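Putative tetR-family transcriptional regulator (PDB 3FIW) probably acts as a TetR-family transcriptional repressor, binding regulatory DNA through a predicted helix-turn-helix motif. Local coordinates at residues A[82-87]-A[105-110]; A[132-137]-A[149-154]. All blocks are in the same frame, centred on the assembly; numbering follows the deposited sequence.

Contact 1: residues A[82-87]-A[105-110]; sequences APHAAE and RSFRRT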
# COMPACT_ATOMS: atom_id res chain seq x y z
N ALA A 82 -6.46 10.00 -14.54
CA ALA A 82 -7.35 10.96 -15.20
C ALA A 82 -8.75 10.90 -14.62
O ALA A 82 -9.30 11.95 -14.33
CB ALA A 82 -7.37 10.76 -16.73
N PRO A 83 -9.32 9.67 -14.45
CA PRO A 83 -10.68 9.54 -13.87
C PRO A 83 -10.83 10.19 -12.47
O PRO A 83 -11.86 10.80 -12.15
CB PRO A 83 -10.92 8.02 -13.81
CG PRO A 83 -9.95 7.41 -14.80
CD PRO A 83 -8.75 8.36 -14.82
N HIS A 84 -9.83 10.08 -11.62
CA HIS A 84 -9.84 10.84 -10.38
C HIS A 84 -9.87 12.37 -10.61
O HIS A 84 -10.60 13.09 -9.93
CB HIS A 84 -8.69 10.42 -9.43
CG HIS A 84 -8.86 10.92 -8.02
ND1 HIS A 84 -7.89 11.63 -7.35
CD2 HIS A 84 -9.91 10.81 -7.17
CE1 HIS A 84 -8.34 11.96 -6.15
NE2 HIS A 84 -9.56 11.46 -6.01
N ALA A 85 -9.06 12.84 -11.57
CA ALA A 85 -8.99 14.26 -11.91
C ALA A 85 -10.22 14.76 -12.60
O ALA A 85 -10.47 15.96 -12.68
CB ALA A 85 -7.77 14.53 -12.79
N ALA A 86 -11.00 13.84 -13.16
CA ALA A 86 -12.26 14.24 -13.81
C ALA A 86 -13.39 14.55 -12.83
O ALA A 86 -14.44 15.00 -13.24
CB ALA A 86 -12.71 13.15 -14.80
N GLU A 87 -13.20 14.29 -11.53
CA GLU A 87 -14.28 14.50 -10.56
C GLU A 87 -14.49 15.97 -10.25
O GLU A 87 -13.52 16.71 -10.22
CB GLU A 87 -13.97 13.76 -9.27
CG GLU A 87 -13.98 12.27 -9.44
CD GLU A 87 -15.35 11.72 -9.44
OE1 GLU A 87 -16.00 11.79 -8.38
OE2 GLU A 87 -15.80 11.20 -10.48
N ARG A 105 -13.07 7.48 -1.81
CA ARG A 105 -13.78 6.50 -2.67
C ARG A 105 -13.43 6.69 -4.14
O ARG A 105 -13.23 5.72 -4.88
CB ARG A 105 -15.29 6.52 -2.47
CG ARG A 105 -15.79 6.03 -1.10
CD ARG A 105 -17.29 6.38 -0.90
NE ARG A 105 -17.70 5.94 0.40
CZ ARG A 105 -18.55 6.56 1.23
NH1 ARG A 105 -19.10 7.72 0.89
NH2 ARG A 105 -18.84 6.01 2.43
N SER A 106 -13.31 7.92 -4.58
CA SER A 106 -12.87 8.16 -5.96
C SER A 106 -11.47 7.61 -6.23
O SER A 106 -11.22 6.98 -7.28
CB SER A 106 -12.95 9.65 -6.34
OG SER A 106 -12.55 9.79 -7.72
N PHE A 107 -10.54 7.92 -5.33
CA PHE A 107 -9.16 7.50 -5.46
C PHE A 107 -9.04 5.98 -5.56
O PHE A 107 -8.32 5.46 -6.43
CB PHE A 107 -8.35 8.01 -4.27
CG PHE A 107 -6.87 7.78 -4.40
CD1 PHE A 107 -6.16 8.20 -5.53
CD2 PHE A 107 -6.16 7.14 -3.37
CE1 PHE A 107 -4.77 8.00 -5.59
CE2 PHE A 107 -4.82 6.93 -3.43
CZ PHE A 107 -4.11 7.37 -4.53
N ARG A 108 -9.71 5.28 -4.63
CA ARG A 108 -9.86 3.84 -4.66
C ARG A 108 -10.38 3.33 -6.01
O ARG A 108 -9.79 2.47 -6.63
CB ARG A 108 -10.77 3.38 -3.54
CG ARG A 108 -10.87 1.83 -3.51
CD ARG A 108 -11.33 1.31 -2.19
NE ARG A 108 -11.65 -0.12 -2.24
CZ ARG A 108 -12.81 -0.66 -2.61
NH1 ARG A 108 -13.84 0.11 -2.97
NH2 ARG A 108 -12.96 -1.98 -2.61
N ARG A 109 -11.52 3.85 -6.43
CA ARG A 109 -12.15 3.47 -7.67
C ARG A 109 -11.14 3.64 -8.84
O ARG A 109 -10.99 2.76 -9.70
CB ARG A 109 -13.42 4.32 -7.88
CG ARG A 109 -14.23 4.06 -9.17
CD ARG A 109 -15.29 5.18 -9.42
NE ARG A 109 -16.16 5.30 -8.26
CZ ARG A 109 -16.30 6.39 -7.50
NH1 ARG A 109 -15.68 7.53 -7.80
NH2 ARG A 109 -17.13 6.35 -6.46
N THR A 110 -10.39 4.73 -8.80
CA THR A 110 -9.41 5.00 -9.86
C THR A 110 -8.35 3.91 -9.91
O THR A 110 -8.06 3.42 -11.01
CB THR A 110 -8.83 6.40 -9.76
OG1 THR A 110 -9.91 7.35 -9.79
CG2 THR A 110 -7.94 6.73 -10.94
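His84 and Thr110 bring the two backbones closest, their CA atoms 5.9 Å apart, where the short helix 82-85 meets the side of helix 96-112. His84 buries more surface here than any other residue. Its CG stands anti to the backbone N (chi1 -165°), and this lays the imidazole against Ser106 and Phe107. Phe107 CB lies 4.0 Å above one face of the ring, toward its rim. The benzyl group continues as an edge-to-face partner: the edge of Phe107 points to the face of His84, with the planes at 58°. Ser106 CB meets the edge of the imidazole, 3.4 Å from His84 CD2. Thr110 approaches from the backbone end, its OG1 3.3 Å from His84 CB, and the two side chains are roughly perpendicular. The Thr110 hydroxyl is bonded within its own helix, to Ser106 O at 2.9 Å. It comes from above the carbonyl plane, while Thr110 N reaches the same oxygen from the opposite face. A valine at Thr110 would probably cost Ser106 O its hydroxyl donor, leaving the bond from Thr110 N. Glu87 bends at chi2 and rests its CG on Ser106 OG at 3.3 Å. Its carboxylate stays beyond salt-bridge range of Arg109. Met81 packs on Phe107 and Thr110, and helix 147-170 supports Phe107 through Thr161 and Val162. Further round helix 96-112, Arg105 forms a salt bridge with Glu194 of the second subunit.

Contact 2: residues A[132-137]-A[149-154]; sequences RVRRKM and HAQMAM
The Arg134 guanidinium has Gln151 NE2 beside its rim, close to its plane, with NH1 3.8 Å from that nitrogen. The Gln151 amide is turned 54° from the guanidinium plane. This is a contact between two donor groups, and a common acceptor probably explains it: Glu147 OE2 takes a salt bridge from Arg134 NH2 and a weak hydrogen bond from Gln151 NE2. Arg134 starts out away from the other helix and returns through bends at chi2 and chi3. Next to this polar edge the contact is apolar. Met137, a selenomethionine, spans the distance between the helices. Its CG is anti to the backbone N (chi1 -155°), and bends at chi2 and chi3 fold the chain against Ala150, Gln151 and Met154. SE lies 3.8 Å from Ala150 CB. The terminal CE touches Gln151 CG at 3.7 Å, and these two side chains stand nearly perpendicular. Gln151 NE2 also sits 3.7 Å from Met137 CG, so the amide borders the selenomethionine as well as the arginine. The setting is the all-helical C-terminal region of a TetR-family regulator, where helix 130-142 packs on the long helix 147-170. The short axes run at 123° and approach to 11.3 Å, a wide spacing bridged by long side chains. Met154, also selenomethionine, runs antiparallel alongside Met137, its CG 4.1 Å from Met137 CE. Its own CE extends to Lys136 CB at 4.3 Å. The Lys136 amine is held by Asn103 of helix 96-112, and Phe100 of that helix packs on Met154. One residue before Ala150, the ring of His149 stacks on His207 of the second subunit.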
# COMPACT_ATOMS: atom_id res chain seq x y z
N ARG A 132 -5.45 21.47 -7.95
CA ARG A 132 -6.52 20.64 -7.40
C ARG A 132 -6.30 20.30 -5.93
O ARG A 132 -7.25 20.31 -5.14
CB ARG A 132 -6.67 19.33 -8.19
CG ARG A 132 -7.30 19.50 -9.56
CD ARG A 132 -7.62 18.14 -10.20
NE ARG A 132 -8.73 17.51 -9.52
CZ ARG A 132 -10.00 17.65 -9.87
NH1 ARG A 132 -10.32 18.39 -10.93
NH2 ARG A 132 -10.95 17.04 -9.16
N VAL A 133 -5.06 19.98 -5.56
CA VAL A 133 -4.74 19.63 -4.17
C VAL A 133 -5.02 20.84 -3.27
O VAL A 133 -5.51 20.70 -2.16
CB VAL A 133 -3.28 19.13 -4.02
CG1 VAL A 133 -2.89 18.95 -2.55
CG2 VAL A 133 -3.07 17.82 -4.81
N ARG A 134 -4.72 22.04 -3.78
CA ARG A 134 -4.87 23.27 -3.01
C ARG A 134 -6.32 23.67 -2.87
O ARG A 134 -6.71 24.22 -1.85
CB ARG A 134 -4.08 24.41 -3.68
CG ARG A 134 -4.08 25.77 -2.93
CD ARG A 134 -3.15 25.74 -1.70
NE ARG A 134 -3.84 25.59 -0.41
CZ ARG A 134 -3.63 24.60 0.47
NH1 ARG A 134 -2.75 23.62 0.23
NH2 ARG A 134 -4.31 24.59 1.62
N ARG A 135 -7.12 23.40 -3.90
CA ARG A 135 -8.55 23.75 -3.89
C ARG A 135 -9.33 22.85 -2.90
O ARG A 135 -10.18 23.33 -2.12
CB ARG A 135 -9.17 23.71 -5.30
CG ARG A 135 -8.59 24.74 -6.28
CD ARG A 135 -9.62 25.20 -7.31
NE ARG A 135 -8.96 25.92 -8.41
CZ ARG A 135 -9.03 27.23 -8.63
NH1 ARG A 135 -9.77 28.04 -7.86
NH2 ARG A 135 -8.37 27.75 -9.67
N LYS A 136 -9.01 21.56 -2.94
CA LYS A 136 -9.53 20.56 -2.00
C LYS A 136 -9.15 20.93 -0.58
O LYS A 136 -10.00 20.94 0.31
CB LYS A 136 -9.01 19.17 -2.37
CG LYS A 136 -9.64 18.58 -3.58
CD LYS A 136 -9.02 17.21 -3.89
CE LYS A 136 -9.56 16.68 -5.21
NZ LYS A 136 -8.92 15.39 -5.49
N MSE A 137 -7.88 21.26 -0.36
CA MSE A 137 -7.45 21.67 0.96
C MSE A 137 -8.14 22.94 1.45
O MSE A 137 -8.56 22.98 2.60
CB MSE A 137 -5.95 21.87 1.01
CG MSE A 137 -5.40 21.69 2.41
SE MSE A 137 -5.54 19.80 2.93
CE MSE A 137 -4.38 18.87 1.62
N HIS A 149 -4.56 19.13 10.49
CA HIS A 149 -5.34 17.90 10.51
C HIS A 149 -5.90 17.47 9.15
O HIS A 149 -5.93 16.29 8.85
CB HIS A 149 -6.45 17.98 11.55
CG HIS A 149 -5.94 18.21 12.92
ND1 HIS A 149 -5.17 17.30 13.60
CD2 HIS A 149 -6.07 19.28 13.75
CE1 HIS A 149 -4.86 17.78 14.79
NE2 HIS A 149 -5.39 18.98 14.90
N ALA A 150 -6.33 18.44 8.33
CA ALA A 150 -6.83 18.21 6.96
C ALA A 150 -5.74 17.57 6.14
O ALA A 150 -5.96 16.49 5.57
CB ALA A 150 -7.33 19.52 6.30
N GLN A 151 -4.56 18.18 6.13
CA GLN A 151 -3.38 17.64 5.44
C GLN A 151 -3.02 16.19 5.83
O GLN A 151 -2.86 15.29 4.95
CB GLN A 151 -2.19 18.60 5.60
CG GLN A 151 -1.85 19.36 4.27
CD GLN A 151 -1.67 20.88 4.42
OE1 GLN A 151 -1.43 21.40 5.53
NE2 GLN A 151 -1.79 21.61 3.29
N MSE A 152 -2.93 15.96 7.15
CA MSE A 152 -2.64 14.61 7.69
C MSE A 152 -3.68 13.57 7.31
O MSE A 152 -3.31 12.49 6.83
CB MSE A 152 -2.43 14.66 9.19
CG MSE A 152 -1.30 15.64 9.57
SE MSE A 152 0.44 15.04 8.88
CE MSE A 152 0.58 16.03 7.23
N ALA A 153 -4.97 13.93 7.47
CA ALA A 153 -6.11 13.11 7.06
C ALA A 153 -6.06 12.74 5.61
O ALA A 153 -6.19 11.53 5.23
CB ALA A 153 -7.44 13.82 7.36
N MSE A 154 -5.83 13.76 4.79
CA MSE A 154 -5.67 13.54 3.35
C MSE A 154 -4.52 12.62 3.00
O MSE A 154 -4.67 11.77 2.15
CB MSE A 154 -5.51 14.86 2.62
CG MSE A 154 -6.73 15.72 2.74
SE MSE A 154 -8.11 15.20 1.47
CE MSE A 154 -7.26 15.93 -0.13

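Following the chain from the N terminus, helix 82-85 comes after helix 69-79. Contact 1 closes when helix 96-112 folds back beside it. The chain then passes through helix 117-123 to helix 130-142, and contact 2 closes a short loop: the end of that helix, the turn and the start of helix 147-170. The two loops follow in series and neither encloses the other. Their centres are 16 Å apart, but they touch: Arg132 NH2 probably hydrogen-bonds Glu87 O at 2.8 Å, and Lys136 NZ packs near the His84 ring. Helix 130-142 therefore meets both helix 82-85 and helix 147-170, while helix 96-112 supplies one side of contact 1 and borders contact 2. Each contact also reaches the second subunit.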